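Local atomic coordinates of separin (Saccharomyces cerevisiae, PDB entry 5U1T), a protein that cleaves the MCD1/SCC1 subunit of cohesin at the onset of anaphase as a caspase-like cysteine protease, and so drives chromosome segregation. Residues 1247-1252 and 1353-1358; 1126-1131 and 1151-1156; 1296-1301 and 1341-1346. All blocks are in the same frame, centred on the assembly; numbering follows the deposited sequence.

Interaction 1 (1247-1252 and 1353-1358)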
ATOM      1  N   PRO A1247     -49.743 -30.419  21.240  1.00 53.07           N
ATOM      2  CA  PRO A1247     -49.091 -31.722  21.331  1.00 57.79           C
ATOM      3  C   PRO A1247     -50.050 -32.873  21.075  1.00 69.53           C
ATOM      4  O   PRO A1247     -49.589 -34.008  21.080  1.00 71.47           O
ATOM      5  CB  PRO A1247     -48.586 -31.749  22.769  1.00 56.79           C
ATOM      6  CG  PRO A1247     -49.539 -30.889  23.499  1.00 56.24           C
ATOM      7  CD  PRO A1247     -49.907 -29.792  22.562  1.00 51.61           C
ATOM      8  N   GLU A1248     -51.340 -32.591  20.852  1.00 69.10           N
ATOM      9  CA  GLU A1248     -52.364 -33.631  20.693  1.00 63.77           C
ATOM     10  C   GLU A1248     -52.320 -34.334  19.334  1.00 64.75           C
ATOM     11  O   GLU A1248     -52.148 -33.685  18.307  1.00 69.16           O
ATOM     12  CB  GLU A1248     -53.757 -33.029  20.885  1.00 63.35           C
ATOM     13  CG  GLU A1248     -54.068 -32.537  22.283  1.00 61.72           C
ATOM     14  CD  GLU A1248     -55.517 -32.052  22.427  1.00 71.16           C
ATOM     15  OE1 GLU A1248     -56.391 -32.465  21.629  1.00 70.59           O
ATOM     16  OE2 GLU A1248     -55.795 -31.247  23.342  1.00 76.40           O
ATOM     17  N   VAL A1249     -52.494 -35.654  19.322  1.00 68.09           N
ATOM     18  CA  VAL A1249     -52.714 -36.366  18.060  1.00 71.93           C
ATOM     19  C   VAL A1249     -54.170 -36.831  17.922  1.00 75.25           C
ATOM     20  O   VAL A1249     -54.697 -37.509  18.810  1.00 79.38           O
ATOM     21  CB  VAL A1249     -51.808 -37.591  17.925  1.00 73.61           C
ATOM     22  CG1 VAL A1249     -51.804 -38.083  16.481  1.00 67.72           C
ATOM     23  CG2 VAL A1249     -50.409 -37.262  18.389  1.00 76.72           C
ATOM     24  N   VAL A1250     -54.828 -36.485  16.817  1.00 71.32           N
ATOM     25  CA  VAL A1250     -56.223 -36.893  16.654  1.00 73.06           C
ATOM     26  C   VAL A1250     -56.329 -38.407  16.457  1.00 72.28           C
ATOM     27  O   VAL A1250     -55.500 -39.006  15.774  1.00 69.12           O
ATOM     28  CB  VAL A1250     -56.910 -36.162  15.467  1.00 65.20           C
ATOM     29  CG1 VAL A1250     -56.718 -34.665  15.594  1.00 59.87           C
ATOM     30  CG2 VAL A1250     -56.377 -36.659  14.128  1.00 69.51           C
ATOM     31  N   ASP A1251     -57.329 -39.024  17.086  1.00 76.24           N
ATOM     32  CA  ASP A1251     -57.675 -40.411  16.780  1.00 72.36           C
ATOM     33  C   ASP A1251     -58.176 -40.502  15.341  1.00 71.85           C
ATOM     34  O   ASP A1251     -59.133 -39.825  14.957  1.00 72.38           O
ATOM     35  CB  ASP A1251     -58.737 -40.948  17.740  1.00 75.44           C
ATOM     36  CG  ASP A1251     -59.277 -42.310  17.313  1.00 80.47           C
ATOM     37  OD1 ASP A1251     -58.607 -43.036  16.540  1.00 77.08           O
ATOM     38  OD2 ASP A1251     -60.386 -42.671  17.762  1.00 83.72           O
ATOM     39  N   ASN A1252     -57.538 -41.352  14.551  1.00 66.38           N
ATOM     40  CA  ASN A1252     -57.845 -41.404  13.136  1.00 68.21           C
ATOM     41  C   ASN A1252     -59.278 -41.854  12.792  1.00 76.33           C
ATOM     42  O   ASN A1252     -59.871 -41.332  11.834  1.00 73.14           O
ATOM     43  CB  ASN A1252     -56.839 -42.303  12.424  1.00 73.42           C
ATOM     44  CG  ASN A1252     -57.089 -42.372  10.923  1.00 85.08           C
ATOM     45  OD1 ASN A1252     -57.737 -43.313  10.428  1.00 82.28           O
ATOM     46  ND2 ASN A1252     -56.591 -41.366  10.188  1.00 91.75           N
ATOM     47  N   ASN A1353     -53.755 -39.521  22.854  1.00 93.85           N
ATOM     48  CA  ASN A1353     -52.414 -39.825  22.368  1.00 92.19           C
ATOM     49  C   ASN A1353     -51.777 -38.540  21.908  1.00 87.38           C
ATOM     50  O   ASN A1353     -52.317 -37.831  21.056  1.00 88.47           O
ATOM     51  CB  ASN A1353     -52.450 -40.847  21.229  1.00 94.23           C
ATOM     52  CG  ASN A1353     -52.825 -42.246  21.715  1.00104.47           C
ATOM     53  OD1 ASN A1353     -52.655 -42.581  22.901  1.00108.73           O
ATOM     54  ND2 ASN A1353     -53.330 -43.078  20.793  1.00107.61           N
ATOM     55  N   SER A1354     -50.631 -38.224  22.484  1.00 87.31           N
ATOM     56  CA  SER A1354     -49.947 -36.997  22.132  1.00 78.35           C
ATOM     57  C   SER A1354     -48.520 -37.288  21.681  1.00 73.80           C
ATOM     58  O   SER A1354     -48.026 -38.409  21.836  1.00 72.54           O
ATOM     59  CB  SER A1354     -49.971 -36.042  23.323  1.00 73.35           C
ATOM     60  OG  SER A1354     -49.367 -36.640  24.450  1.00 74.09           O
ATOM     61  N   ILE A1355     -47.861 -36.281  21.107  1.00 78.01           N
ATOM     62  CA  ILE A1355     -46.472 -36.433  20.723  1.00 68.04           C
ATOM     63  C   ILE A1355     -45.640 -36.396  21.991  1.00 68.32           C
ATOM     64  O   ILE A1355     -46.126 -36.009  23.057  1.00 62.09           O
ATOM     65  CB  ILE A1355     -46.007 -35.354  19.702  1.00 68.73           C
ATOM     66  CG1 ILE A1355     -46.359 -33.929  20.161  1.00 66.24           C
ATOM     67  CG2 ILE A1355     -46.607 -35.626  18.325  1.00 63.89           C
ATOM     68  CD1 ILE A1355     -45.263 -33.230  20.957  1.00 64.96           C
ATOM     69  N   PHE A1356     -44.387 -36.810  21.857  1.00 69.90           N
ATOM     70  CA  PHE A1356     -43.507 -37.076  22.980  1.00 68.76           C
ATOM     71  C   PHE A1356     -42.720 -35.843  23.432  1.00 68.57           C
ATOM     72  O   PHE A1356     -42.427 -35.672  24.615  1.00 64.32           O
ATOM     73  CB  PHE A1356     -42.550 -38.199  22.587  1.00 71.80           C
ATOM     74  CG  PHE A1356     -41.548 -38.556  23.648  1.00 80.86           C
ATOM     75  CD1 PHE A1356     -40.321 -37.893  23.720  1.00 72.91           C
ATOM     76  CD2 PHE A1356     -41.820 -39.592  24.557  1.00 86.18           C
ATOM     77  CE1 PHE A1356     -39.398 -38.221  24.689  1.00 76.35           C
ATOM     78  CE2 PHE A1356     -40.891 -39.949  25.537  1.00 84.28           C
ATOM     79  CZ  PHE A1356     -39.683 -39.256  25.606  1.00 84.93           C
ATOM     80  N   HIS A1357     -42.368 -34.993  22.474  1.00 70.27           N
ATOM     81  CA  HIS A1357     -41.498 -33.852  22.735  1.00 69.58           C
ATOM     82  C   HIS A1357     -41.617 -32.839  21.614  1.00 59.03           C
ATOM     83  O   HIS A1357     -41.958 -33.182  20.491  1.00 63.04           O
ATOM     84  CB  HIS A1357     -40.038 -34.313  22.896  1.00 72.20           C
ATOM     85  CG  HIS A1357     -39.085 -33.213  23.256  1.00 66.53           C
ATOM     86  ND1 HIS A1357     -39.096 -32.591  24.486  1.00 61.79           N
ATOM     87  CD2 HIS A1357     -38.098 -32.619  22.544  1.00 61.51           C
ATOM     88  CE1 HIS A1357     -38.158 -31.660  24.515  1.00 63.36           C
ATOM     89  NE2 HIS A1357     -37.539 -31.656  23.349  1.00 65.11           N
ATOM     90  N   THR A1358     -41.337 -31.588  21.931  1.00 59.23           N
ATOM     91  CA  THR A1358     -41.378 -30.528  20.943  1.00 62.90           C
ATOM     92  C   THR A1358     -40.046 -29.844  20.796  1.00 58.49           C
ATOM     93  O   THR A1358     -39.540 -29.241  21.743  1.00 58.92           O
ATOM     94  CB  THR A1358     -42.414 -29.479  21.310  1.00 61.46           C
ATOM     95  OG1 THR A1358     -43.704 -30.099  21.332  1.00 65.57           O
ATOM     96  CG2 THR A1358     -42.400 -28.343  20.309  1.00 51.07           C
TER
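V1249 and N1353, and P1247 and I1355, meet through flat peptide groups: each pair joins one carbonyl to one backbone N-H. N1353 O accepts from V1249 N at 2.8 Å, with the donor in the carbonyl plane. P1247 O accepts from I1355 N at 2.9 Å, nearly along the C=O axis (165°). Proline has no N-H to give, so P1247 takes part as acceptor through its carbonyl. Beside that oxygen lie S1354 CB and I1355 CG1, the latter set between its own backbone N and carbonyl carbon (chi1 51°). From there I1355 CG1 and CD1 lie against the ring at P1247 CB, both at 4.1 Å, while I1355 CG2 faces V1249 CG2 at the same distance. With an alanine at I1355 these branches are gone, which would probably open a gap beside P1247 and V1249. E1248, opposite S1354 in a non-hydrogen-bonded pair, has its CB directed away from 1353-1358, and its OE1 forms a salt bridge with R1347. V1249 is beta-branched, which suits extended backbone. The result is a short antiparallel strand held by few bonds, 1248-1249, laid against the start of strand 1353-1362, which itself runs parallel to strands 1132-1139 and 1382-1385 in a mixed beta-sheet.

Interaction 2 (1126-1131 and 1151-1156)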
ATOM      1  N   MET A1126     -37.380 -36.688   8.946  1.00 74.12           N
ATOM      2  CA  MET A1126     -38.692 -37.130   8.515  1.00 73.53           C
ATOM      3  C   MET A1126     -38.778 -38.645   8.682  1.00 76.99           C
ATOM      4  O   MET A1126     -39.770 -39.182   9.181  1.00 76.35           O
ATOM      5  CB  MET A1126     -38.935 -36.706   7.062  1.00 73.81           C
ATOM      6  CG  MET A1126     -40.369 -36.874   6.570  1.00 83.84           C
ATOM      7  SD  MET A1126     -41.545 -35.780   7.404  1.00 88.24           S
ATOM      8  CE  MET A1126     -40.670 -34.246   7.258  1.00 85.14           C
ATOM      9  N   GLU A1127     -37.698 -39.319   8.308  1.00 77.20           N
ATOM     10  CA  GLU A1127     -37.673 -40.773   8.304  1.00 70.38           C
ATOM     11  C   GLU A1127     -37.398 -41.389   9.669  1.00 70.14           C
ATOM     12  O   GLU A1127     -37.511 -42.599   9.835  1.00 74.10           O
ATOM     13  CB  GLU A1127     -36.636 -41.259   7.303  1.00 74.48           C
ATOM     14  CG  GLU A1127     -36.991 -40.914   5.879  1.00 68.01           C
ATOM     15  CD  GLU A1127     -35.927 -41.341   4.889  1.00 85.93           C
ATOM     16  OE1 GLU A1127     -35.027 -42.137   5.258  1.00 93.31           O
ATOM     17  OE2 GLU A1127     -35.983 -40.875   3.732  1.00 87.59           O
ATOM     18  N   SER A1128     -37.059 -40.559  10.648  1.00 68.30           N
ATOM     19  CA  SER A1128     -36.758 -41.038  12.000  1.00 69.69           C
ATOM     20  C   SER A1128     -37.965 -41.668  12.672  1.00 73.53           C
ATOM     21  O   SER A1128     -37.840 -42.317  13.712  1.00 76.82           O
ATOM     22  CB  SER A1128     -36.264 -39.889  12.873  1.00 74.04           C
ATOM     23  OG  SER A1128     -37.346 -39.023  13.190  1.00 70.83           O
ATOM     24  N   ASN A1129     -39.131 -41.432  12.080  1.00 72.06           N
ATOM     25  CA  ASN A1129     -40.426 -41.831  12.624  1.00 78.38           C
ATOM     26  C   ASN A1129     -40.636 -41.433  14.082  1.00 77.23           C
ATOM     27  O   ASN A1129     -41.489 -42.002  14.773  1.00 79.12           O
ATOM     28  CB  ASN A1129     -40.643 -43.337  12.486  1.00 81.67           C
ATOM     29  CG  ASN A1129     -42.118 -43.689  12.379  1.00 85.12           C
ATOM     30  OD1 ASN A1129     -42.907 -42.915  11.825  1.00 87.24           O
ATOM     31  ND2 ASN A1129     -42.505 -44.834  12.927  1.00 87.13           N
ATOM     32  N   LEU A1130     -39.863 -40.455  14.545  1.00 73.02           N
ATOM     33  CA  LEU A1130     -40.022 -39.952  15.895  1.00 74.81           C
ATOM     34  C   LEU A1130     -41.363 -39.261  16.053  1.00 76.03           C
ATOM     35  O   LEU A1130     -41.767 -38.439  15.226  1.00 72.95           O
ATOM     36  CB  LEU A1130     -38.890 -39.000  16.253  1.00 75.21           C
ATOM     37  CG  LEU A1130     -37.527 -39.680  16.344  1.00 76.40           C
ATOM     38  CD1 LEU A1130     -36.441 -38.664  16.705  1.00 73.69           C
ATOM     39  CD2 LEU A1130     -37.563 -40.836  17.339  1.00 72.16           C
ATOM     40  N   ASN A1131     -42.057 -39.628  17.121  1.00 74.58           N
ATOM     41  CA  ASN A1131     -43.332 -39.021  17.472  1.00 76.11           C
ATOM     42  C   ASN A1131     -43.085 -37.683  18.176  1.00 70.46           C
ATOM     43  O   ASN A1131     -43.284 -37.551  19.387  1.00 69.33           O
ATOM     44  CB  ASN A1131     -44.147 -39.980  18.351  1.00 79.05           C
ATOM     45  CG  ASN A1131     -45.506 -39.421  18.739  1.00 77.73           C
ATOM     46  OD1 ASN A1131     -46.172 -38.735  17.948  1.00 73.35           O
ATOM     47  ND2 ASN A1131     -45.929 -39.713  19.972  1.00 73.36           N
ATOM     48  N   LEU A1151     -42.890 -29.926  11.489  1.00 59.12           N
ATOM     49  CA  LEU A1151     -42.395 -31.137  10.884  1.00 60.91           C
ATOM     50  C   LEU A1151     -42.811 -32.312  11.760  1.00 67.88           C
ATOM     51  O   LEU A1151     -42.308 -32.471  12.868  1.00 61.11           O
ATOM     52  CB  LEU A1151     -40.889 -31.045  10.742  1.00 65.87           C
ATOM     53  CG  LEU A1151     -40.206 -31.921   9.711  1.00 75.67           C
ATOM     54  CD1 LEU A1151     -39.007 -31.179   9.124  1.00 73.86           C
ATOM     55  CD2 LEU A1151     -39.791 -33.250  10.338  1.00 75.44           C
ATOM     56  N   GLU A1152     -43.762 -33.105  11.275  1.00 62.71           N
ATOM     57  CA  GLU A1152     -44.262 -34.253  12.026  1.00 66.05           C
ATOM     58  C   GLU A1152     -43.694 -35.545  11.449  1.00 65.81           C
ATOM     59  O   GLU A1152     -44.284 -36.127  10.544  1.00 62.08           O
ATOM     60  CB  GLU A1152     -45.797 -34.290  12.014  1.00 61.61           C
ATOM     61  CG  GLU A1152     -46.472 -33.137  12.748  1.00 57.99           C
ATOM     62  CD  GLU A1152     -47.880 -32.834  12.217  1.00 63.63           C
ATOM     63  OE1 GLU A1152     -48.011 -32.345  11.073  1.00 58.40           O
ATOM     64  OE2 GLU A1152     -48.865 -33.082  12.949  1.00 65.22           O
ATOM     65  N   PRO A1153     -42.549 -36.004  11.977  1.00 68.36           N
ATOM     66  CA  PRO A1153     -41.897 -37.197  11.426  1.00 70.46           C
ATOM     67  C   PRO A1153     -42.814 -38.416  11.408  1.00 71.70           C
ATOM     68  O   PRO A1153     -42.799 -39.164  10.438  1.00 68.62           O
ATOM     69  CB  PRO A1153     -40.717 -37.435  12.376  1.00 71.45           C
ATOM     70  CG  PRO A1153     -40.556 -36.169  13.145  1.00 71.75           C
ATOM     71  CD  PRO A1153     -41.913 -35.556  13.223  1.00 66.14           C
ATOM     72  N   ARG A1154     -43.603 -38.611  12.459  1.00 71.16           N
ATOM     73  CA  ARG A1154     -44.429 -39.815  12.549  1.00 73.72           C
ATOM     74  C   ARG A1154     -45.591 -39.747  11.547  1.00 75.40           C
ATOM     75  O   ARG A1154     -45.959 -40.753  10.952  1.00 77.59           O
ATOM     76  CB  ARG A1154     -44.936 -40.009  13.986  1.00 74.51           C
ATOM     77  CG  ARG A1154     -45.970 -41.098  14.167  1.00 78.03           C
ATOM     78  CD  ARG A1154     -45.347 -42.489  14.259  1.00 79.04           C
ATOM     79  NE  ARG A1154     -44.247 -42.513  15.223  1.00 77.96           N
ATOM     80  CZ  ARG A1154     -44.306 -43.063  16.431  1.00 78.47           C
ATOM     81  NH1 ARG A1154     -43.241 -43.017  17.223  1.00 79.36           N
ATOM     82  NH2 ARG A1154     -45.411 -43.664  16.847  1.00 83.62           N
ATOM     83  N   ARG A1155     -46.130 -38.547  11.343  1.00 72.43           N
ATOM     84  CA  ARG A1155     -47.245 -38.321  10.428  1.00 63.17           C
ATOM     85  C   ARG A1155     -46.759 -38.073   8.997  1.00 67.07           C
ATOM     86  O   ARG A1155     -47.560 -37.993   8.066  1.00 69.88           O
ATOM     87  CB  ARG A1155     -48.085 -37.138  10.919  1.00 64.63           C
ATOM     88  CG  ARG A1155     -49.461 -36.964  10.246  1.00 76.08           C
ATOM     89  CD  ARG A1155     -50.352 -38.225  10.345  1.00 85.32           C
ATOM     90  NE  ARG A1155     -51.789 -37.926  10.460  1.00 85.13           N
ATOM     91  CZ  ARG A1155     -52.544 -37.424   9.475  1.00 90.58           C
ATOM     92  NH1 ARG A1155     -51.989 -37.144   8.285  1.00 84.64           N
ATOM     93  NH2 ARG A1155     -53.854 -37.179   9.678  1.00 88.46           N
ATOM     94  N   LYS A1156     -45.441 -37.961   8.836  1.00 71.55           N
ATOM     95  CA  LYS A1156     -44.805 -37.632   7.553  1.00 71.96           C
ATOM     96  C   LYS A1156     -45.392 -36.365   6.913  1.00 69.92           C
ATOM     97  O   LYS A1156     -45.617 -36.303   5.703  1.00 68.02           O
ATOM     98  CB  LYS A1156     -44.917 -38.804   6.581  1.00 70.02           C
ATOM     99  CG  LYS A1156     -44.424 -40.122   7.145  1.00 74.61           C
ATOM    100  CD  LYS A1156     -42.926 -40.117   7.465  1.00 75.86           C
ATOM    101  CE  LYS A1156     -42.552 -41.401   8.212  1.00 76.63           C
ATOM    102  NZ  LYS A1156     -41.160 -41.412   8.713  1.00 74.19           N
TER
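Two cationic side chains, K1156 and R1154, reach from the turn after strand 1146-1152 to backbone carbonyls of M1126, in helix 1111-1127, and N1129, in the loop beyond it. K1156 NZ donates to M1126 O at 2.7 Å, approaching at 135° to the C=O and tilted from the carbonyl plane. R1154 grips the loop: its NE donates to N1129 O at 2.8 Å, close to the guanidinium plane and fairly straight (154°), and NH1 adds a weak bond of 3.2 Å to the same oxygen. That shared acceptor lies at the edge of the guanidinium, while N1131 CB sits over one face, 3.4 Å above the plane and away from the centre. The N1129 amide and the R1154 guanidinium are turned 38° apart, with N1129 OD1 3.5 Å from R1154 CD. Asparagine tolerates the positive phi that N1129 adopts on leaving the helix.

A second group of bonds involves the loop's own side chains. S1128 OG accepts from L1130 N in an ST turn and is also bonded to L1125 O; a small hydroxyl residue can do both while folding back on its own chain. N1131 ND2, in turn, ties the loop to S1354 O on strand 1353-1362.

The apolar contacts are made by M1126, L1151 and P1153. The methionine chain starts out away from the partner, but bends at chi2 and chi3 carry its end back. M1126 CE then packs on L1151 CG and CD2, and SD lies 3.8 Å from K1156 CA. The P1153 ring rests by L1130 O.

Both charged donors take backbone oxygens across the contact; the helix's C-terminal end would probably ease the charge of K1156, and the N1129 carbonyl that of R1154, and both residues are also exposed to solvent.

Interaction 3 (1296-1301 and 1341-1346)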
ATOM      1  N   LEU A1296     -59.344 -27.677  19.423  1.00 50.73           N
ATOM      2  CA  LEU A1296     -59.911 -26.677  20.321  1.00 53.96           C
ATOM      3  C   LEU A1296     -60.538 -27.317  21.593  1.00 61.29           C
ATOM      4  O   LEU A1296     -61.007 -28.459  21.570  1.00 59.59           O
ATOM      5  CB  LEU A1296     -60.967 -25.842  19.590  1.00 53.98           C
ATOM      6  CG  LEU A1296     -60.574 -25.129  18.305  1.00 60.02           C
ATOM      7  CD1 LEU A1296     -61.794 -24.836  17.447  1.00 56.50           C
ATOM      8  CD2 LEU A1296     -59.830 -23.850  18.641  1.00 56.42           C
ATOM      9  N   ASN A1297     -60.540 -26.573  22.701  1.00 63.57           N
ATOM     10  CA  ASN A1297     -61.194 -27.006  23.930  1.00 60.38           C
ATOM     11  C   ASN A1297     -62.431 -26.160  24.198  1.00 63.79           C
ATOM     12  O   ASN A1297     -62.311 -24.995  24.588  1.00 65.22           O
ATOM     13  CB  ASN A1297     -60.232 -26.920  25.118  1.00 63.09           C
ATOM     14  CG  ASN A1297     -60.863 -27.399  26.444  1.00 68.74           C
ATOM     15  OD1 ASN A1297     -62.019 -27.864  26.485  1.00 65.10           O
ATOM     16  ND2 ASN A1297     -60.098 -27.285  27.531  1.00 62.26           N
ATOM     17  N   PRO A1298     -63.627 -26.745  23.999  1.00 63.20           N
ATOM     18  CA  PRO A1298     -64.866 -25.999  24.209  1.00 61.59           C
ATOM     19  C   PRO A1298     -65.021 -25.496  25.631  1.00 65.27           C
ATOM     20  O   PRO A1298     -65.830 -24.608  25.880  1.00 69.72           O
ATOM     21  CB  PRO A1298     -65.947 -27.018  23.864  1.00 56.73           C
ATOM     22  CG  PRO A1298     -65.281 -27.937  22.914  1.00 58.50           C
ATOM     23  CD  PRO A1298     -63.890 -28.074  23.424  1.00 60.65           C
ATOM     24  N   GLN A1299     -64.244 -26.036  26.556  1.00 67.09           N
ATOM     25  CA  GLN A1299     -64.407 -25.663  27.949  1.00 66.84           C
ATOM     26  C   GLN A1299     -63.648 -24.370  28.286  1.00 72.21           C
ATOM     27  O   GLN A1299     -63.996 -23.676  29.245  1.00 71.20           O
ATOM     28  CB  GLN A1299     -63.974 -26.821  28.852  1.00 72.13           C
ATOM     29  CG  GLN A1299     -64.809 -28.102  28.666  1.00 70.91           C
ATOM     30  CD  GLN A1299     -66.321 -27.829  28.493  1.00 77.76           C
ATOM     31  OE1 GLN A1299     -66.960 -27.205  29.352  1.00 76.35           O
ATOM     32  NE2 GLN A1299     -66.894 -28.308  27.374  1.00 72.23           N
ATOM     33  N   GLU A1300     -62.632 -24.044  27.485  1.00 73.83           N
ATOM     34  CA  GLU A1300     -61.914 -22.771  27.591  1.00 68.62           C
ATOM     35  C   GLU A1300     -62.815 -21.540  27.430  1.00 67.95           C
ATOM     36  O   GLU A1300     -63.790 -21.550  26.676  1.00 68.12           O
ATOM     37  CB  GLU A1300     -60.805 -22.703  26.543  1.00 72.57           C
ATOM     38  CG  GLU A1300     -59.448 -23.200  26.985  1.00 75.29           C
ATOM     39  CD  GLU A1300     -58.354 -22.714  26.033  1.00 90.22           C
ATOM     40  OE1 GLU A1300     -58.729 -22.092  24.993  1.00 85.06           O
ATOM     41  OE2 GLU A1300     -57.135 -22.925  26.322  1.00 89.95           O
ATOM     42  N   ILE A1301     -62.446 -20.469  28.121  1.00 66.05           N
ATOM     43  CA  ILE A1301     -63.232 -19.243  28.166  1.00 70.34           C
ATOM     44  C   ILE A1301     -63.285 -18.497  26.819  1.00 71.67           C
ATOM     45  O   ILE A1301     -64.311 -17.911  26.477  1.00 67.49           O
ATOM     46  CB  ILE A1301     -62.673 -18.289  29.264  1.00 72.04           C
ATOM     47  CG1 ILE A1301     -63.632 -17.121  29.533  1.00 73.05           C
ATOM     48  CG2 ILE A1301     -61.271 -17.809  28.911  1.00 69.81           C
ATOM     49  CD1 ILE A1301     -62.998 -15.988  30.333  1.00 80.09           C
ATOM     50  N   GLU A1341     -70.853 -28.504  18.541  1.00 62.50           N
ATOM     51  CA  GLU A1341     -71.486 -29.776  18.825  1.00 59.21           C
ATOM     52  C   GLU A1341     -70.543 -30.911  18.455  1.00 60.16           C
ATOM     53  O   GLU A1341     -70.187 -31.732  19.301  1.00 59.28           O
ATOM     54  CB  GLU A1341     -72.813 -29.879  18.067  1.00 63.11           C
ATOM     55  CG  GLU A1341     -73.667 -31.094  18.354  1.00 68.21           C
ATOM     56  CD  GLU A1341     -74.888 -31.176  17.422  1.00 83.75           C
ATOM     57  OE1 GLU A1341     -75.297 -30.128  16.826  1.00 78.88           O
ATOM     58  OE2 GLU A1341     -75.448 -32.300  17.284  1.00 90.29           O
ATOM     59  N   GLN A1342     -70.111 -30.948  17.201  1.00 58.49           N
ATOM     60  CA  GLN A1342     -69.224 -32.019  16.761  1.00 57.96           C
ATOM     61  C   GLN A1342     -67.881 -32.022  17.529  1.00 61.46           C
ATOM     62  O   GLN A1342     -67.306 -33.083  17.760  1.00 58.84           O
ATOM     63  CB  GLN A1342     -68.972 -31.927  15.254  1.00 55.15           C
ATOM     64  CG  GLN A1342     -70.182 -32.165  14.367  1.00 59.65           C
ATOM     65  CD  GLN A1342     -71.056 -33.334  14.825  1.00 65.15           C
ATOM     66  OE1 GLN A1342     -70.629 -34.495  14.836  1.00 64.82           O
ATOM     67  NE2 GLN A1342     -72.298 -33.025  15.200  1.00 65.91           N
ATOM     68  N   ILE A1343     -67.388 -30.847  17.924  1.00 57.24           N
ATOM     69  CA  ILE A1343     -66.125 -30.776  18.650  1.00 60.48           C
ATOM     70  C   ILE A1343     -66.332 -31.329  20.073  1.00 60.74           C
ATOM     71  O   ILE A1343     -65.551 -32.161  20.532  1.00 61.24           O
ATOM     72  CB  ILE A1343     -65.537 -29.318  18.668  1.00 58.33           C
ATOM     73  CG1 ILE A1343     -65.109 -28.879  17.259  1.00 52.32           C
ATOM     74  CG2 ILE A1343     -64.329 -29.211  19.597  1.00 49.96           C
ATOM     75  CD1 ILE A1343     -64.755 -27.406  17.147  1.00 44.54           C
ATOM     76  N   LYS A1344     -67.398 -30.901  20.753  1.00 63.56           N
ATOM     77  CA  LYS A1344     -67.744 -31.464  22.068  1.00 62.35           C
ATOM     78  C   LYS A1344     -67.847 -32.987  22.020  1.00 61.77           C
ATOM     79  O   LYS A1344     -67.304 -33.680  22.880  1.00 63.44           O
ATOM     80  CB  LYS A1344     -69.045 -30.866  22.597  1.00 57.75           C
ATOM     81  CG  LYS A1344     -68.834 -29.588  23.381  1.00 61.48           C
ATOM     82  CD  LYS A1344     -70.155 -28.913  23.713  1.00 60.89           C
ATOM     83  CE  LYS A1344     -69.917 -27.595  24.431  1.00 63.84           C
ATOM     84  NZ  LYS A1344     -71.183 -26.874  24.704  1.00 73.67           N
ATOM     85  N   LYS A1345     -68.500 -33.503  20.987  1.00 60.38           N
ATOM     86  CA  LYS A1345     -68.662 -34.946  20.832  1.00 64.62           C
ATOM     87  C   LYS A1345     -67.321 -35.646  20.677  1.00 67.82           C
ATOM     88  O   LYS A1345     -67.134 -36.762  21.147  1.00 73.27           O
ATOM     89  CB  LYS A1345     -69.557 -35.265  19.628  1.00 68.05           C
ATOM     90  CG  LYS A1345     -70.044 -36.716  19.547  1.00 67.87           C
ATOM     91  CD  LYS A1345     -70.819 -36.961  18.256  1.00 71.29           C
ATOM     92  CE  LYS A1345     -71.483 -38.336  18.269  1.00 84.07           C
ATOM     93  NZ  LYS A1345     -72.389 -38.586  17.099  1.00 86.14           N
ATOM     94  N   TYR A1346     -66.383 -34.980  20.023  1.00 74.47           N
ATOM     95  CA  TYR A1346     -65.088 -35.577  19.742  1.00 66.42           C
ATOM     96  C   TYR A1346     -64.226 -35.612  20.997  1.00 71.20           C
ATOM     97  O   TYR A1346     -63.649 -36.654  21.346  1.00 70.36           O
ATOM     98  CB  TYR A1346     -64.364 -34.819  18.632  1.00 60.60           C
ATOM     99  CG  TYR A1346     -62.940 -35.284  18.494  1.00 68.64           C
ATOM    100  CD1 TYR A1346     -62.632 -36.422  17.760  1.00 65.13           C
ATOM    101  CD2 TYR A1346     -61.902 -34.611  19.136  1.00 59.95           C
ATOM    102  CE1 TYR A1346     -61.342 -36.856  17.651  1.00 66.63           C
ATOM    103  CE2 TYR A1346     -60.631 -35.044  19.038  1.00 58.79           C
ATOM    104  CZ  TYR A1346     -60.346 -36.159  18.294  1.00 63.66           C
ATOM    105  OH  TYR A1346     -59.044 -36.584  18.194  1.00 71.75           O
TER
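I1343, on helix 1332-1347, points from its CB toward the loop 1296-1301 and divides into two branches that each find a different partner. The short branch, CG2, stands anti to the backbone N and meets the ring of P1298, 3.7 Å from CG and 4.0 Å from CD, with L1296 O also nearby. The long branch leaves through CG1, beside the backbone N (chi1 -67°), and since chi2 is 170° it runs on extended to CD1, whose neighbour is L1296 CD1 at 3.9 Å. The leucine and isoleucine side chains cross obliquely. An isoleucine suits this place because its two branches let one residue pack against P1298 and L1296 at once.

The loop offers its proline through a type I beta turn from N1297 to E1300, in which E1300 N bonds to N1297 O. Proline fits the second position of such a turn, where phi is near -60°. N1297 OD1 accepts from Q1299 N, two residues on, at 2.9 Å, an Asx turn, with the donor well above the carbonyl plane.

One residue further along the helix, K1344 lends its aliphatic part: CG is 3.9 Å from P1298 CB and CE 4.1 Å from the same atom, the extended lysine chain and the proline ring lying alongside, running in opposite senses. Its NZ has a long, weak ion pair with E1340. L1296 is shared with helix 1303-1320, where it touches F1303, M1307 and L1310, while Q1342 and Y1346 pack on helix 1252-1269.

Overall arrangement
Interaction 1 stands between the other two. Its centre is about 12 Å from that of interaction 2; both reach the same mixed sheet, and F1356 N lies 2.8 Å from N1131 O, a probable hydrogen bond. Toward interaction 3, about 17 Å away centre to centre, D1251 N lies 3.2 Å from Y1346 OH, also a probable hydrogen bond, so the end of helix 1332-1347, the element preceding strand 1353-1362 in the chain, meets the loop after strand 1248-1249. Interactions 2 and 3 do not touch; their nearest atoms are about 10 Å apart. All three lie away from C1497, probably the catalytic cysteine as in related proteases.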